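Local coordinates for protein phosphodiesterase (Candida albicans, PDB 6CPU) that is a phosphodiesterase of the HD superfamily, a largely helical protein that holds zinc and magnesium ions in this model, at residues K121-L124 and I128-V131; M237-I242 and N254-F259; I362-P367 and L489-I494. All blocks are in the same frame, centred on the assembly; numbering follows the deposited sequence.

Contact 1 of 3, residues K121-L124 and I128-V131; sequences KELL and ISRV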
# COMPACT_ATOMS: atom_id res chain seq x y z
N LYS A 121 2.73 -8.89 -23.97
CA LYS A 121 1.76 -9.89 -23.53
C LYS A 121 2.43 -11.14 -22.99
O LYS A 121 2.04 -11.66 -21.93
CB LYS A 121 0.81 -10.27 -24.66
CG LYS A 121 -0.28 -11.23 -24.20
CD LYS A 121 -1.47 -11.20 -25.13
CE LYS A 121 -2.70 -11.81 -24.49
NZ LYS A 121 -2.49 -13.26 -24.24
N GLU A 122 3.44 -11.63 -23.71
CA GLU A 122 4.16 -12.84 -23.31
C GLU A 122 4.81 -12.68 -21.93
O GLU A 122 4.87 -13.63 -21.16
CB GLU A 122 5.22 -13.21 -24.36
CG GLU A 122 4.66 -13.92 -25.59
CD GLU A 122 5.60 -13.91 -26.80
OE1 GLU A 122 6.82 -13.66 -26.64
OE2 GLU A 122 5.11 -14.17 -27.93
N LEU A 123 5.24 -11.47 -21.61
CA LEU A 123 5.89 -11.19 -20.33
C LEU A 123 4.92 -10.85 -19.18
O LEU A 123 5.28 -10.98 -18.01
CB LEU A 123 6.90 -10.06 -20.50
CG LEU A 123 8.06 -10.41 -21.44
CD1 LEU A 123 8.82 -9.16 -21.86
CD2 LEU A 123 9.01 -11.41 -20.79
N LEU A 124 3.71 -10.41 -19.51
CA LEU A 124 2.75 -9.97 -18.49
C LEU A 124 1.78 -11.04 -18.05
O LEU A 124 1.21 -10.93 -16.99
CB LEU A 124 1.93 -8.78 -18.99
CG LEU A 124 2.69 -7.46 -19.06
CD1 LEU A 124 1.89 -6.45 -19.86
CD2 LEU A 124 3.00 -6.91 -17.68
N ILE A 128 4.57 -14.89 -12.04
CA ILE A 128 5.98 -15.06 -11.72
C ILE A 128 6.83 -14.30 -12.73
O ILE A 128 7.82 -13.68 -12.35
CB ILE A 128 6.38 -16.56 -11.67
CG1 ILE A 128 5.47 -17.32 -10.69
CG2 ILE A 128 7.84 -16.71 -11.27
CD1 ILE A 128 5.52 -16.88 -9.24
N SER A 129 6.42 -14.31 -14.00
CA SER A 129 7.05 -13.47 -15.02
C SER A 129 6.98 -11.98 -14.63
O SER A 129 7.97 -11.24 -14.76
CB SER A 129 6.36 -13.67 -16.36
OG SER A 129 7.00 -12.99 -17.43
N ARG A 130 5.81 -11.56 -14.17
CA ARG A 130 5.59 -10.14 -13.82
C ARG A 130 6.51 -9.67 -12.69
O ARG A 130 7.10 -8.58 -12.76
CB ARG A 130 4.14 -9.90 -13.42
CG ARG A 130 3.16 -9.91 -14.58
CD ARG A 130 1.80 -9.34 -14.19
NE ARG A 130 1.10 -10.07 -13.14
CZ ARG A 130 0.37 -11.17 -13.32
NH1 ARG A 130 0.27 -11.75 -14.51
NH2 ARG A 130 -0.24 -11.71 -12.27
N VAL A 131 6.65 -10.48 -11.65
CA VAL A 131 7.50 -10.15 -10.52
C VAL A 131 8.96 -10.09 -10.97
O VAL A 131 9.70 -9.21 -10.56
CB VAL A 131 7.30 -11.12 -9.33
CG1 VAL A 131 8.27 -10.82 -8.21
CG2 VAL A 131 5.85 -11.08 -8.82
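Leu-123 O is gripped from across the turn by Ser-129, whose OG donates a hydrogen bond of 2.7 Å to Leu-123 O, and Asn-133 ND2, one turn further along the same helix, gives it a second. The hydroxyl approaches the carbonyl from the flank, with a C=O...donor angle of 118°, and is tilted out of the carbonyl plane. It gets there because OG stands anti to the Ser-129 backbone N (chi1 -174°). The same hydroxyl is also bonded to Arg-141 NH2, which ties this residue to a further part of the chain.

The next carbonyl is met by a charged group. Arg-130 NH1 lies 2.8 Å from Leu-124 O, and the oxygen sits almost exactly in the guanidinium plane, so an N-H points at it nearly straight on, with an angle of 162°. Arg-130 CG and CD each lie 3.3 Å from Leu-124 O, and a bend at chi3 turns NE and the guanidinium so that NH1 reaches the same oxygen. Here two consecutive helices, 110-124 and 127-135, are joined by a very short turn; the carbonyls of the last turn of the first, past which that helix supplies no further amides, are taken up by side chains of the second.

Arg-130 has further work for its other nitrogens: NE forms a salt bridge with Asp-41 and NH2 one with Asp-505. Two carboxylates and a backbone carbonyl thus fix the rotation of the buried guanidinium and would be expected to stabilise its positive charge. Apolar contact is slighter, with Leu-124 CD2 4.3 Å from Arg-130 CG, while the Leu-123 side chain packs on Tyr-142 and Ile-158.

Contact 2 of 3, residues M237-I242 and N254-F259; sequences MIDYAI and NELLAF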
# COMPACT_ATOMS: atom_id res chain seq x y z
N MET A 237 -10.04 7.33 8.27
CA MET A 237 -8.94 7.47 9.21
C MET A 237 -8.11 8.73 9.04
O MET A 237 -7.80 9.41 10.03
CB MET A 237 -8.07 6.23 9.16
CG MET A 237 -8.78 5.04 9.75
SD MET A 237 -7.79 3.55 9.77
CE MET A 237 -8.02 2.92 8.11
N ILE A 238 -7.77 9.06 7.80
CA ILE A 238 -6.97 10.25 7.55
C ILE A 238 -7.76 11.55 7.76
O ILE A 238 -7.24 12.50 8.34
CB ILE A 238 -6.32 10.22 6.15
CG1 ILE A 238 -5.41 8.99 6.01
CG2 ILE A 238 -5.54 11.50 5.89
CD1 ILE A 238 -4.16 9.00 6.86
N ASP A 239 -9.01 11.59 7.29
CA ASP A 239 -9.85 12.78 7.51
C ASP A 239 -9.97 13.06 9.01
O ASP A 239 -9.83 14.20 9.45
CB ASP A 239 -11.23 12.59 6.88
CG ASP A 239 -12.08 13.86 6.89
OD1 ASP A 239 -11.52 14.98 6.86
OD2 ASP A 239 -13.32 13.75 6.91
N TYR A 240 -10.18 11.99 9.79
CA TYR A 240 -10.34 12.07 11.25
C TYR A 240 -9.10 12.65 11.92
O TYR A 240 -9.20 13.49 12.82
CB TYR A 240 -10.64 10.68 11.80
CG TYR A 240 -11.14 10.63 13.23
CD1 TYR A 240 -12.43 11.04 13.55
CD2 TYR A 240 -10.33 10.14 14.26
CE1 TYR A 240 -12.90 10.98 14.86
CE2 TYR A 240 -10.79 10.07 15.57
CZ TYR A 240 -12.08 10.49 15.86
OH TYR A 240 -12.54 10.44 17.17
N ALA A 241 -7.92 12.21 11.47
CA ALA A 241 -6.66 12.72 11.97
C ALA A 241 -6.43 14.18 11.59
O ALA A 241 -5.99 14.98 12.42
CB ALA A 241 -5.51 11.86 11.47
N ILE A 242 -6.72 14.53 10.34
CA ILE A 242 -6.58 15.91 9.85
C ILE A 242 -7.44 16.88 10.68
O ILE A 242 -6.99 17.96 11.04
CB ILE A 242 -6.95 16.03 8.35
CG1 ILE A 242 -5.91 15.34 7.47
CG2 ILE A 242 -7.06 17.49 7.92
CD1 ILE A 242 -6.34 15.13 6.03
N ASN A 254 -13.50 14.84 -1.86
CA ASN A 254 -13.01 14.50 -3.21
C ASN A 254 -11.49 14.57 -3.34
O ASN A 254 -10.89 13.76 -4.05
CB ASN A 254 -13.63 15.39 -4.28
CG ASN A 254 -13.55 14.76 -5.66
OD1 ASN A 254 -13.90 13.60 -5.85
ND2 ASN A 254 -13.07 15.52 -6.64
N GLU A 255 -10.90 15.56 -2.67
CA GLU A 255 -9.45 15.76 -2.68
C GLU A 255 -8.72 14.63 -1.95
O GLU A 255 -7.70 14.14 -2.43
CB GLU A 255 -9.14 17.09 -2.03
CG GLU A 255 -7.71 17.57 -2.15
CD GLU A 255 -7.57 19.03 -1.72
OE1 GLU A 255 -8.53 19.81 -1.90
OE2 GLU A 255 -6.50 19.38 -1.20
N LEU A 256 -9.23 14.24 -0.79
CA LEU A 256 -8.67 13.08 -0.07
C LEU A 256 -8.83 11.79 -0.85
O LEU A 256 -7.89 11.01 -0.95
CB LEU A 256 -9.29 12.92 1.32
CG LEU A 256 -8.73 13.80 2.42
CD1 LEU A 256 -9.42 13.48 3.74
CD2 LEU A 256 -7.22 13.64 2.56
N LEU A 257 -10.01 11.57 -1.43
CA LEU A 257 -10.20 10.38 -2.27
C LEU A 257 -9.24 10.34 -3.45
O LEU A 257 -8.70 9.28 -3.77
CB LEU A 257 -11.64 10.26 -2.74
CG LEU A 257 -12.72 9.92 -1.70
CD1 LEU A 257 -14.08 9.79 -2.37
CD2 LEU A 257 -12.41 8.65 -0.92
N ALA A 258 -9.01 11.47 -4.12
CA ALA A 258 -8.06 11.48 -5.24
C ALA A 258 -6.66 11.00 -4.79
O ALA A 258 -6.02 10.18 -5.46
CB ALA A 258 -7.97 12.88 -5.87
N PHE A 259 -6.20 11.56 -3.68
CA PHE A 259 -4.93 11.17 -3.08
C PHE A 259 -4.89 9.66 -2.80
O PHE A 259 -3.90 8.99 -3.11
CB PHE A 259 -4.70 12.00 -1.82
CG PHE A 259 -3.68 11.44 -0.86
CD1 PHE A 259 -2.34 11.33 -1.22
CD2 PHE A 259 -4.05 11.04 0.42
CE1 PHE A 259 -1.41 10.84 -0.33
CE2 PHE A 259 -3.12 10.56 1.31
CZ PHE A 259 -1.79 10.45 0.93
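Leu-256 carries this contact, its CD1 facing mainly Asp-239 and its CD2 mainly two isoleucines. CD1 reaches the flank of Asp-239, 3.7 Å from Asp-239 CB, and the two side chains cross at about a right angle. The touch is made by the aliphatic root of the aspartate and not by a polar bond: CG lies anti to the Asp-239 backbone N (chi1 -171°), and OD1 comes no closer than 4.0 Å to Leu-256 CD1.

Ile-238 points its CB toward the other helix and lays its CG2 branch near the leucine, a loose touch with Ile-238 CG2 4.3 Å from Leu-256 CD2. It also rests on Leu-343 of helix 336-348, which carries the apolar layer further into the protein. One turn on, Ile-242 adds a smaller share, meeting the leucine tip to tip with its CD1 3.9 Å from Leu-256 CD2. Phe-259 points its CB the same way as Leu-256 but turns its ring to Trp-395, in an edge-to-face pair.

The axes of the two short helical segments pass 11.1 Å apart at 127° between their directions: plain helix-helix packing of the successive helices 227-242 and 253-264 in the helical part of the phosphodiesterase.

Contact 3 of 3, residues I362-P367 and L489-I494; sequences IKFSAP and LLKSVI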
# COMPACT_ATOMS: atom_id res chain seq x y z
N ILE A 362 18.63 -9.22 -2.46
CA ILE A 362 20.08 -9.26 -2.19
C ILE A 362 20.71 -10.49 -2.84
O ILE A 362 21.68 -10.39 -3.60
CB ILE A 362 20.35 -9.23 -0.67
CG1 ILE A 362 19.96 -7.88 -0.08
CG2 ILE A 362 21.82 -9.53 -0.37
CD1 ILE A 362 19.78 -7.88 1.42
N LYS A 363 20.15 -11.66 -2.57
CA LYS A 363 20.80 -12.90 -3.00
C LYS A 363 20.82 -13.05 -4.52
O LYS A 363 21.76 -13.63 -5.07
CB LYS A 363 20.15 -14.11 -2.32
CG LYS A 363 20.30 -14.11 -0.80
CD LYS A 363 21.73 -14.38 -0.33
CE LYS A 363 21.80 -14.40 1.20
NZ LYS A 363 23.14 -14.78 1.72
N PHE A 364 19.81 -12.51 -5.21
CA PHE A 364 19.75 -12.58 -6.66
C PHE A 364 20.24 -11.30 -7.37
O PHE A 364 20.09 -11.17 -8.58
CB PHE A 364 18.34 -12.98 -7.11
CG PHE A 364 18.01 -14.40 -6.76
CD1 PHE A 364 18.17 -15.41 -7.70
CD2 PHE A 364 17.65 -14.74 -5.46
CE1 PHE A 364 17.90 -16.73 -7.37
CE2 PHE A 364 17.40 -16.06 -5.12
CZ PHE A 364 17.52 -17.05 -6.07
N SER A 365 20.85 -10.39 -6.61
CA SER A 365 21.52 -9.20 -7.19
C SER A 365 20.54 -8.36 -8.02
O SER A 365 20.87 -7.90 -9.11
CB SER A 365 22.74 -9.62 -8.03
OG SER A 365 23.72 -10.25 -7.23
N ALA A 366 19.35 -8.15 -7.49
CA ALA A 366 18.36 -7.32 -8.14
C ALA A 366 18.91 -5.89 -8.27
O ALA A 366 19.59 -5.42 -7.35
CB ALA A 366 17.07 -7.30 -7.35
N PRO A 367 18.65 -5.22 -9.40
CA PRO A 367 19.14 -3.86 -9.58
C PRO A 367 18.93 -2.95 -8.37
O PRO A 367 19.86 -2.24 -7.98
CB PRO A 367 18.37 -3.41 -10.82
CG PRO A 367 18.43 -4.67 -11.67
CD PRO A 367 18.15 -5.77 -10.68
N LEU A 489 8.89 -20.04 -6.02
CA LEU A 489 8.73 -20.42 -7.41
C LEU A 489 9.58 -19.52 -8.33
O LEU A 489 10.17 -19.98 -9.30
CB LEU A 489 7.25 -20.36 -7.78
CG LEU A 489 6.71 -21.07 -9.01
CD1 LEU A 489 7.16 -22.53 -9.07
CD2 LEU A 489 5.19 -20.98 -8.96
N LEU A 490 9.63 -18.22 -8.03
CA LEU A 490 10.48 -17.31 -8.79
C LEU A 490 11.96 -17.69 -8.69
O LEU A 490 12.65 -17.71 -9.70
CB LEU A 490 10.28 -15.88 -8.31
CG LEU A 490 11.15 -14.83 -8.99
CD1 LEU A 490 10.99 -14.85 -10.49
CD2 LEU A 490 10.80 -13.47 -8.40
N LYS A 491 12.43 -17.98 -7.48
CA LYS A 491 13.80 -18.47 -7.28
C LYS A 491 14.09 -19.72 -8.12
O LYS A 491 15.14 -19.82 -8.77
CB LYS A 491 14.06 -18.77 -5.81
CG LYS A 491 14.09 -17.58 -4.87
CD LYS A 491 14.67 -18.04 -3.54
CE LYS A 491 14.12 -17.31 -2.34
NZ LYS A 491 14.33 -18.13 -1.11
N SER A 492 13.16 -20.66 -8.14
CA SER A 492 13.34 -21.88 -8.94
C SER A 492 13.38 -21.59 -10.44
O SER A 492 14.19 -22.18 -11.17
CB SER A 492 12.27 -22.93 -8.60
OG SER A 492 12.37 -23.28 -7.22
N VAL A 493 12.57 -20.64 -10.92
CA VAL A 493 12.62 -20.24 -12.32
C VAL A 493 14.00 -19.65 -12.65
O VAL A 493 14.60 -19.99 -13.66
CB VAL A 493 11.53 -19.18 -12.67
CG1 VAL A 493 11.77 -18.59 -14.05
CG2 VAL A 493 10.14 -19.78 -12.58
N ILE A 494 14.48 -18.74 -11.81
CA ILE A 494 15.78 -18.12 -12.07
C ILE A 494 16.91 -19.16 -12.05
O ILE A 494 17.79 -19.16 -12.91
CB ILE A 494 16.09 -17.00 -11.08
CG1 ILE A 494 15.06 -15.86 -11.25
CG2 ILE A 494 17.51 -16.48 -11.30
CD1 ILE A 494 14.95 -14.96 -10.04
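Apolar packing joins Phe-364 to Ile-494. The isoleucine offers its CG2 branch, anti to its own backbone N, at 3.8 Å from Phe-364 CD1, and its CD1 follows at 4.0 Å from the same ring atom. CG2 comes in obliquely, near Phe-364 CD1 and CE1.

The second kind of contact is made by the aliphatic part of a charged residue. The Lys-491 and Phe-364 side chains cross at about a right angle, Lys-491 CG meeting the CE2-CZ part of the ring obliquely, 3.7 Å from both Phe-364 CE2 and Phe-364 CZ, with its CD close by. Phe-364 is the first residue beyond helix 358-363, and Ser-365, with positive phi, is the C-prime residue of a Schellman motif that ends that helix. The turn releases the chain while Phe-364 directs its CB toward helix 470-495, so a helix terminus is packed against the side of a long helix in the phosphodiesterase fold.

Ring stacking supplies the third element: Phe-364 stacks with Phe-360, which itself touches Leu-490, Lys-491 and Ile-494.

The ionic end of Lys-491 takes no part in the aromatic contact. Its chain bends at chi3 and NZ is led away to a salt bridge with Glu-488, one turn earlier on the same helix.

Overall arrangement
Contacts 1 and 3 are neighbours, their centres 15 Å apart on the same side of the chain's centre, and helix 470-495 links them. Ile-128 and Val-131 of contact 1 pack on Leu-490 of contact 3, with Val-131 CG1 3.7 Å from Leu-490 CD2, while Ile-128 also meets Leu-489 and Val-493. One helix therefore takes Phe-364 on one part of its surface and helix 127-135 on another. Contact 2 stands apart, on the opposite side of the chain's centre, its centre 34 Å from that of contact 1 and 38 Å from that of contact 3. None of the three includes a ligand of the zinc ion, which is held by His-278, His-349, Asp-350 and Asp-462.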